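PDB 2HKE: diphosphomevalonate decarboxylase, putative from Trypanosoma brucei, which probably catalyses the ATP-dependent decarboxylation of (R)-5-diphosphomevalonate to isopentenyl diphosphate, a precursor of isoprenoids and sterols. Local coordinates for residues S38-A43 against G154-N159; A15-W20 against E223-A228. The protein carries 1 engineered substitution. All coordinates share one frame; numbering follows the deposited sequence.

Interaction 1 (S38-A43 against G154-N159); sequences SITLSA and GFVIWN. With SO4 (sulfate ion), chain E.
Ser38 and Ile39 pair with Val156 and Phe155; segments 38-40 and 155-159 run antiparallel, 133° between their N-to-C directions. Strands 36-40 and 155-159 are neighbours in the mixed sheet of the N-terminal domain, which belongs to the S5-like half of the GHMP kinase fold. Ser38 and Val156 form a hydrogen-bonded pair: Ser38 N reaches Val156 O at 2.8 Å, and Val156 N returns to Ser38 O at 2.9 Å. A third, nearly linear bond runs from Thr40 N to Gly154 O at 2.9 Å. Gly154 has a backbone conformation in which a beta carbon would collide with the carbonyl oxygen of the residue before. Ile39 and Phe155 are the non-hydrogen-bonded pair, and their side chains lie side by side. Ile39 CG1 sits over one face of the Phe155 ring in a CH-pi contact, 4.0 Å from the centroid. CD1 extends the contact along CE2 and CZ. The other sheet face carries Ser38 and Val156. Thr40 turns its OG1 beside the backbone N (chi1 -55°), where it meets the methyl Val156 CG2 at 3.6 Å and hydrogen-bonds to Phe152 O. Past the strand end, a sulfate ion, probably from the crystallisation liquor, is held by Ser42, Ala43 and the backbone N of Cys366. Ser42 OG donates to sulfate O2 at 2.6 Å, and Ala43 N donates to sulfate O1 at 2.9 Å.

Interaction 2 (A15-W20 against E223-A228); sequences AFIKYW and ERMKIA. With SO4 (sulfate ion), chain C.
Ile17 pushes its CD1 methyl into a shallow hollow on helix 213-234, between Arg224, Met225 and Ala228. The tip meets three surfaces. Arg224 O lies 3.5 Å from Ile17 CD1. Met225 SD lies 3.6 Å from Ile17 CD1. Ala228 CB closes the hollow, 3.7 Å from Ile17 CD1. Arg224 and Ala228 are one helical turn apart, and Arg224 O, which accepts the helical bond from Ala228 N, forms part of the floor. With chi1 at -67°, Ile17 CG1 lies beside its backbone N and anti to the carbonyl carbon, and the extended chi2 carries CD1 to the helix. The second branch, CG2, touches Met225 SD at 3.8 Å. The sulfur therefore sits against both branches of Ile17, while the Met225 chain bends at chi2 and chi3 and crosses Ile17. Phe16 adds a smaller bump. Its CE1 meets Ala228 CB at 3.9 Å, with that methyl at the ring edge near its plane. The small alanine thus receives both neighbours.

Phe16 and Ile17 both face Phe37 in a classic beta bulge, where the chain turns a corner after strand 5-15. The contact joins this corner of the N-terminal domain to a helix of the C-terminal domain. Tyr19 OH donates at 2.6 Å to O4 of a sulfate ion, probably from the crystallisation liquor, which Lys22, Thr200 and Arg77 also bind. The Arg224 guanidinium leads away from Ile17 and forms salt bridges with Asp250 and Glu247. Between the two segments, then, cohesion comes from apolar packing and shape, while the charged end of Arg224 is engaged within the C-terminal domain.

Both contacts are buried, but the centre of interaction 1 is nearer the chain centre, about 8 Å against about 14 Å for that of interaction 2. Interaction 1 works within one domain and relies on directional backbone bonds. Interaction 2 bridges the two domains through side-chain packing, and buries less surface, 182 against 286 Å². Their centres are about 12 Å apart, and they touch directly. Ser38 packs on Ala15 and Phe16, Ile157 meets Met225, and the rings of Trp158 and Tyr19 meet edge to face. Strand 36-40 is common ground: it pairs with 155-159 and also receives Phe16, Ile17 and Met225. In sequence, both segments of interaction 1 fall between those of interaction 2.

Interaction 1 (S38-A43 against G154-N159)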
loop_
_atom_site.group_PDB
_atom_site.type_symbol
_atom_site.label_atom_id
_atom_site.label_comp_id
_atom_site.label_asym_id
_atom_site.label_seq_id
_atom_site.Cartn_x
_atom_site.Cartn_y
_atom_site.Cartn_z
ATOM N N SER A 38 -6.547 -3.201 -4.320
ATOM C CA SER A 38 -5.827 -3.255 -3.060
ATOM C C SER A 38 -6.786 -3.361 -1.892
ATOM O O SER A 38 -8.008 -3.128 -2.030
ATOM C CB SER A 38 -4.967 -2.015 -2.869
ATOM O OG SER A 38 -5.774 -0.842 -2.966
ATOM N N ILE A 39 -6.227 -3.771 -0.771
ATOM C CA ILE A 39 -6.902 -3.716 0.512
ATOM C C ILE A 39 -6.320 -2.554 1.285
ATOM O O ILE A 39 -5.104 -2.435 1.484
ATOM C CB ILE A 39 -6.706 -5.024 1.318
ATOM C CG1 ILE A 39 -7.315 -6.213 0.594
ATOM C CG2 ILE A 39 -7.327 -4.934 2.757
ATOM C CD1 ILE A 39 -7.183 -7.493 1.345
ATOM N N THR A 40 -7.198 -1.712 1.815
ATOM C CA THR A 40 -6.770 -0.651 2.662
ATOM C C THR A 40 -6.528 -1.175 4.096
ATOM O O THR A 40 -7.347 -1.904 4.612
ATOM C CB THR A 40 -7.877 0.405 2.692
ATOM O OG1 THR A 40 -8.166 0.799 1.350
ATOM C CG2 THR A 40 -7.441 1.584 3.537
ATOM N N LEU A 41 -5.412 -0.818 4.694
ATOM C CA LEU A 41 -5.063 -1.290 6.020
ATOM C C LEU A 41 -5.611 -0.286 7.061
ATOM O O LEU A 41 -6.005 0.832 6.713
ATOM C CB LEU A 41 -3.562 -1.401 6.168
ATOM C CG LEU A 41 -2.882 -2.512 5.363
ATOM C CD1 LEU A 41 -1.615 -2.846 6.266
ATOM C CD2 LEU A 41 -3.766 -3.686 5.153
ATOM N N SER A 42 -5.623 -0.712 8.320
ATOM C CA SER A 42 -5.870 0.179 9.444
ATOM C C SER A 42 -4.823 1.267 9.566
ATOM O O SER A 42 -3.657 1.046 9.275
ATOM C CB SER A 42 -5.912 -0.613 10.761
ATOM O OG SER A 42 -6.208 0.260 11.837
ATOM N N ALA A 43 -5.259 2.455 10.019
ATOM C CA ALA A 43 -4.353 3.545 10.333
ATOM C C ALA A 43 -3.814 3.415 11.760
ATOM O O ALA A 43 -3.224 4.346 12.266
ATOM C CB ALA A 43 -5.063 4.902 10.163
ATOM N N GLY A 154 -11.670 -0.446 2.794
ATOM C CA GLY A 154 -12.111 -1.657 2.176
ATOM C C GLY A 154 -11.256 -2.177 1.057
ATOM O O GLY A 154 -10.038 -2.102 1.146
ATOM N N PHE A 155 -11.907 -2.695 0.016
ATOM C CA PHE A 155 -11.233 -3.225 -1.184
ATOM C C PHE A 155 -11.436 -2.169 -2.276
ATOM O O PHE A 155 -12.560 -1.748 -2.563
ATOM C CB PHE A 155 -11.825 -4.525 -1.617
ATOM C CG PHE A 155 -11.537 -5.679 -0.710
ATOM C CD1 PHE A 155 -12.141 -5.785 0.514
ATOM C CD2 PHE A 155 -10.690 -6.696 -1.112
ATOM C CE1 PHE A 155 -11.891 -6.904 1.329
ATOM C CE2 PHE A 155 -10.430 -7.796 -0.294
ATOM C CZ PHE A 155 -11.053 -7.884 0.911
ATOM N N VAL A 156 -10.346 -1.715 -2.870
ATOM C CA VAL A 156 -10.355 -0.534 -3.723
ATOM C C VAL A 156 -9.715 -0.863 -5.068
ATOM O O VAL A 156 -8.613 -1.430 -5.103
ATOM C CB VAL A 156 -9.578 0.615 -3.019
ATOM C CG1 VAL A 156 -9.501 1.868 -3.864
ATOM C CG2 VAL A 156 -10.224 0.890 -1.629
ATOM N N ILE A 157 -10.417 -0.499 -6.129
ATOM C CA ILE A 157 -9.902 -0.594 -7.495
ATOM C C ILE A 157 -9.372 0.746 -7.983
ATOM O O ILE A 157 -10.061 1.740 -7.941
ATOM C CB ILE A 157 -10.991 -1.054 -8.442
ATOM C CG1 ILE A 157 -11.445 -2.476 -8.087
ATOM C CG2 ILE A 157 -10.489 -1.011 -9.917
ATOM C CD1 ILE A 157 -12.787 -2.871 -8.817
ATOM N N TRP A 158 -8.150 0.766 -8.513
ATOM C CA TRP A 158 -7.701 1.910 -9.254
ATOM C C TRP A 158 -8.060 1.606 -10.703
ATOM O O TRP A 158 -7.470 0.684 -11.321
ATOM C CB TRP A 158 -6.157 2.068 -9.103
ATOM C CG TRP A 158 -5.580 3.220 -9.828
ATOM C CD1 TRP A 158 -6.259 4.176 -10.540
ATOM C CD2 TRP A 158 -4.189 3.530 -9.974
ATOM N NE1 TRP A 158 -5.373 5.069 -11.103
ATOM C CE2 TRP A 158 -4.102 4.702 -10.764
ATOM C CE3 TRP A 158 -3.015 2.958 -9.486
ATOM C CZ2 TRP A 158 -2.890 5.287 -11.105
ATOM C CZ3 TRP A 158 -1.786 3.556 -9.851
ATOM C CH2 TRP A 158 -1.765 4.721 -10.633
ATOM N N ASN A 159 -9.069 2.312 -11.204
ATOM C CA ASN A 159 -9.501 2.230 -12.579
ATOM C C ASN A 159 -8.513 2.978 -13.475
ATOM O O ASN A 159 -8.272 4.155 -13.286
ATOM C CB ASN A 159 -10.931 2.801 -12.730
ATOM C CG ASN A 159 -11.893 2.152 -11.810
ATOM O OD1 ASN A 159 -12.333 1.031 -12.055
ATOM N ND2 ASN A 159 -12.121 2.779 -10.670
HETATM S S SO4 E . -9.001 2.245 10.938
HETATM O O1 SO4 E . -8.021 3.117 10.290
HETATM O O2 SO4 E . -8.345 1.647 12.107
HETATM O O3 SO4 E . -10.082 3.113 11.436
HETATM O O4 SO4 E . -9.528 1.095 10.186
#

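Interaction 2 (A15-W20 against E223-A228)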
loop_
_atom_site.group_PDB
_atom_site.type_symbol
_atom_site.label_atom_id
_atom_site.label_comp_id
_atom_site.label_asym_id
_atom_site.label_seq_id
_atom_site.Cartn_x
_atom_site.Cartn_y
_atom_site.Cartn_z
ATOM N N ALA A 15 -1.646 -3.660 -2.644
ATOM C CA ALA A 15 -2.193 -4.155 -3.894
ATOM C C ALA A 15 -2.058 -5.667 -3.975
ATOM O O ALA A 15 -0.950 -6.189 -3.785
ATOM C CB ALA A 15 -1.487 -3.578 -5.087
ATOM N N PHE A 16 -3.158 -6.356 -4.254
ATOM C CA PHE A 16 -3.064 -7.796 -4.604
ATOM C C PHE A 16 -3.085 -8.021 -6.117
ATOM O O PHE A 16 -2.624 -9.075 -6.565
ATOM C CB PHE A 16 -4.096 -8.621 -3.867
ATOM C CG PHE A 16 -5.475 -8.106 -4.010
ATOM C CD1 PHE A 16 -6.237 -8.525 -5.057
ATOM C CD2 PHE A 16 -6.013 -7.198 -3.112
ATOM C CE1 PHE A 16 -7.509 -8.052 -5.260
ATOM C CE2 PHE A 16 -7.318 -6.705 -3.330
ATOM C CZ PHE A 16 -8.050 -7.161 -4.385
ATOM N N ILE A 17 -3.662 -7.071 -6.880
ATOM C CA ILE A 17 -3.516 -6.982 -8.310
ATOM C C ILE A 17 -2.656 -5.759 -8.546
ATOM O O ILE A 17 -2.996 -4.624 -8.176
ATOM C CB ILE A 17 -4.844 -6.995 -9.100
ATOM C CG1 ILE A 17 -5.496 -8.391 -8.926
ATOM C CG2 ILE A 17 -4.550 -6.662 -10.620
ATOM C CD1 ILE A 17 -6.921 -8.417 -9.403
ATOM N N LYS A 18 -1.475 -6.018 -9.059
ATOM C CA LYS A 18 -0.412 -5.024 -9.036
ATOM C C LYS A 18 -0.439 -3.858 -10.027
ATOM O O LYS A 18 -0.713 -4.038 -11.204
ATOM C CB LYS A 18 0.908 -5.747 -9.193
ATOM C CG LYS A 18 1.127 -6.899 -8.184
ATOM C CD LYS A 18 1.221 -6.342 -6.779
ATOM C CE LYS A 18 1.620 -7.397 -5.754
ATOM N NZ LYS A 18 1.736 -6.820 -4.340
ATOM N N TYR A 19 -0.064 -2.684 -9.520
ATOM C CA TYR A 19 0.287 -1.542 -10.333
ATOM C C TYR A 19 1.791 -1.674 -10.672
ATOM O O TYR A 19 2.613 -1.679 -9.796
ATOM C CB TYR A 19 0.027 -0.270 -9.535
ATOM C CG TYR A 19 0.721 1.012 -9.988
ATOM C CD1 TYR A 19 0.698 1.405 -11.322
ATOM C CD2 TYR A 19 1.341 1.856 -9.061
ATOM C CE1 TYR A 19 1.324 2.575 -11.724
ATOM C CE2 TYR A 19 1.933 3.042 -9.442
ATOM C CZ TYR A 19 1.953 3.383 -10.759
ATOM O OH TYR A 19 2.521 4.560 -11.126
ATOM N N TRP A 20 2.138 -1.785 -11.961
ATOM C CA TRP A 20 3.511 -1.815 -12.371
ATOM C C TRP A 20 3.549 -1.398 -13.822
ATOM O O TRP A 20 3.361 -2.200 -14.701
ATOM C CB TRP A 20 4.132 -3.194 -12.159
ATOM C CG TRP A 20 5.634 -3.192 -12.221
ATOM C CD1 TRP A 20 6.417 -3.742 -13.189
ATOM C CD2 TRP A 20 6.499 -2.711 -11.224
ATOM N NE1 TRP A 20 7.756 -3.565 -12.881
ATOM C CE2 TRP A 20 7.822 -2.942 -11.663
ATOM C CE3 TRP A 20 6.302 -2.064 -9.997
ATOM C CZ2 TRP A 20 8.920 -2.544 -10.926
ATOM C CZ3 TRP A 20 7.427 -1.653 -9.280
ATOM C CH2 TRP A 20 8.709 -1.897 -9.759
ATOM N N GLU A 223 -8.352 -10.482 -16.799
ATOM C CA GLU A 223 -8.826 -11.796 -16.325
ATOM C C GLU A 223 -8.875 -11.775 -14.779
ATOM O O GLU A 223 -9.897 -12.130 -14.165
ATOM C CB GLU A 223 -7.878 -12.948 -16.683
ATOM C CG GLU A 223 -7.809 -13.456 -18.141
ATOM C CD GLU A 223 -6.654 -14.460 -18.414
ATOM O OE1 GLU A 223 -5.603 -14.483 -17.676
ATOM O OE2 GLU A 223 -6.842 -15.243 -19.388
ATOM N N ARG A 224 -7.779 -11.355 -14.154
ATOM C CA ARG A 224 -7.682 -11.468 -12.694
ATOM C C ARG A 224 -8.550 -10.448 -11.958
ATOM O O ARG A 224 -9.071 -10.747 -10.873
ATOM C CB ARG A 224 -6.228 -11.367 -12.234
ATOM C CG ARG A 224 -5.422 -12.505 -12.755
ATOM C CD ARG A 224 -3.994 -12.505 -12.236
ATOM N NE ARG A 224 -3.312 -13.676 -12.822
ATOM C CZ ARG A 224 -2.011 -13.826 -12.877
ATOM N NH1 ARG A 224 -1.204 -12.918 -12.390
ATOM N NH2 ARG A 224 -1.517 -14.913 -13.435
ATOM N N MET A 225 -8.751 -9.277 -12.552
ATOM C CA MET A 225 -9.707 -8.288 -12.001
ATOM C C MET A 225 -11.120 -8.891 -11.923
ATOM O O MET A 225 -11.809 -8.724 -10.927
ATOM C CB MET A 225 -9.753 -7.006 -12.831
ATOM C CG MET A 225 -8.458 -6.150 -12.743
ATOM S SD MET A 225 -8.177 -5.470 -11.069
ATOM C CE MET A 225 -9.711 -4.547 -10.835
ATOM N N LYS A 226 -11.525 -9.596 -12.956
ATOM C CA LYS A 226 -12.842 -10.266 -12.942
ATOM C C LYS A 226 -12.918 -11.365 -11.893
ATOM O O LYS A 226 -13.915 -11.443 -11.141
ATOM C CB LYS A 226 -13.193 -10.800 -14.335
ATOM C CG LYS A 226 -14.458 -11.667 -14.397
ATOM C CD LYS A 226 -14.807 -12.031 -15.856
ATOM C CE LYS A 226 -16.063 -12.926 -15.919
ATOM N NZ LYS A 226 -16.509 -13.110 -17.351
ATOM N N ILE A 227 -11.881 -12.196 -11.801
ATOM C CA ILE A 227 -11.875 -13.339 -10.886
ATOM C C ILE A 227 -11.813 -12.803 -9.444
ATOM O O ILE A 227 -12.519 -13.270 -8.584
ATOM C CB ILE A 227 -10.657 -14.276 -11.113
ATOM C CG1 ILE A 227 -10.727 -14.936 -12.505
ATOM C CG2 ILE A 227 -10.561 -15.323 -10.011
ATOM C CD1 ILE A 227 -9.361 -15.524 -12.975
ATOM N N ALA A 228 -10.924 -11.858 -9.174
ATOM C CA ALA A 228 -10.856 -11.278 -7.812
ATOM C C ALA A 228 -12.160 -10.603 -7.373
ATOM O O ALA A 228 -12.613 -10.797 -6.253
ATOM C CB ALA A 228 -9.659 -10.279 -7.689
HETATM S S SO4 C . 4.581 6.193 -8.671
HETATM O O1 SO4 C . 5.539 6.452 -9.728
HETATM O O2 SO4 C . 4.795 4.872 -8.128
HETATM O O3 SO4 C . 4.745 7.164 -7.596
HETATM O O4 SO4 C . 3.222 6.248 -9.214
#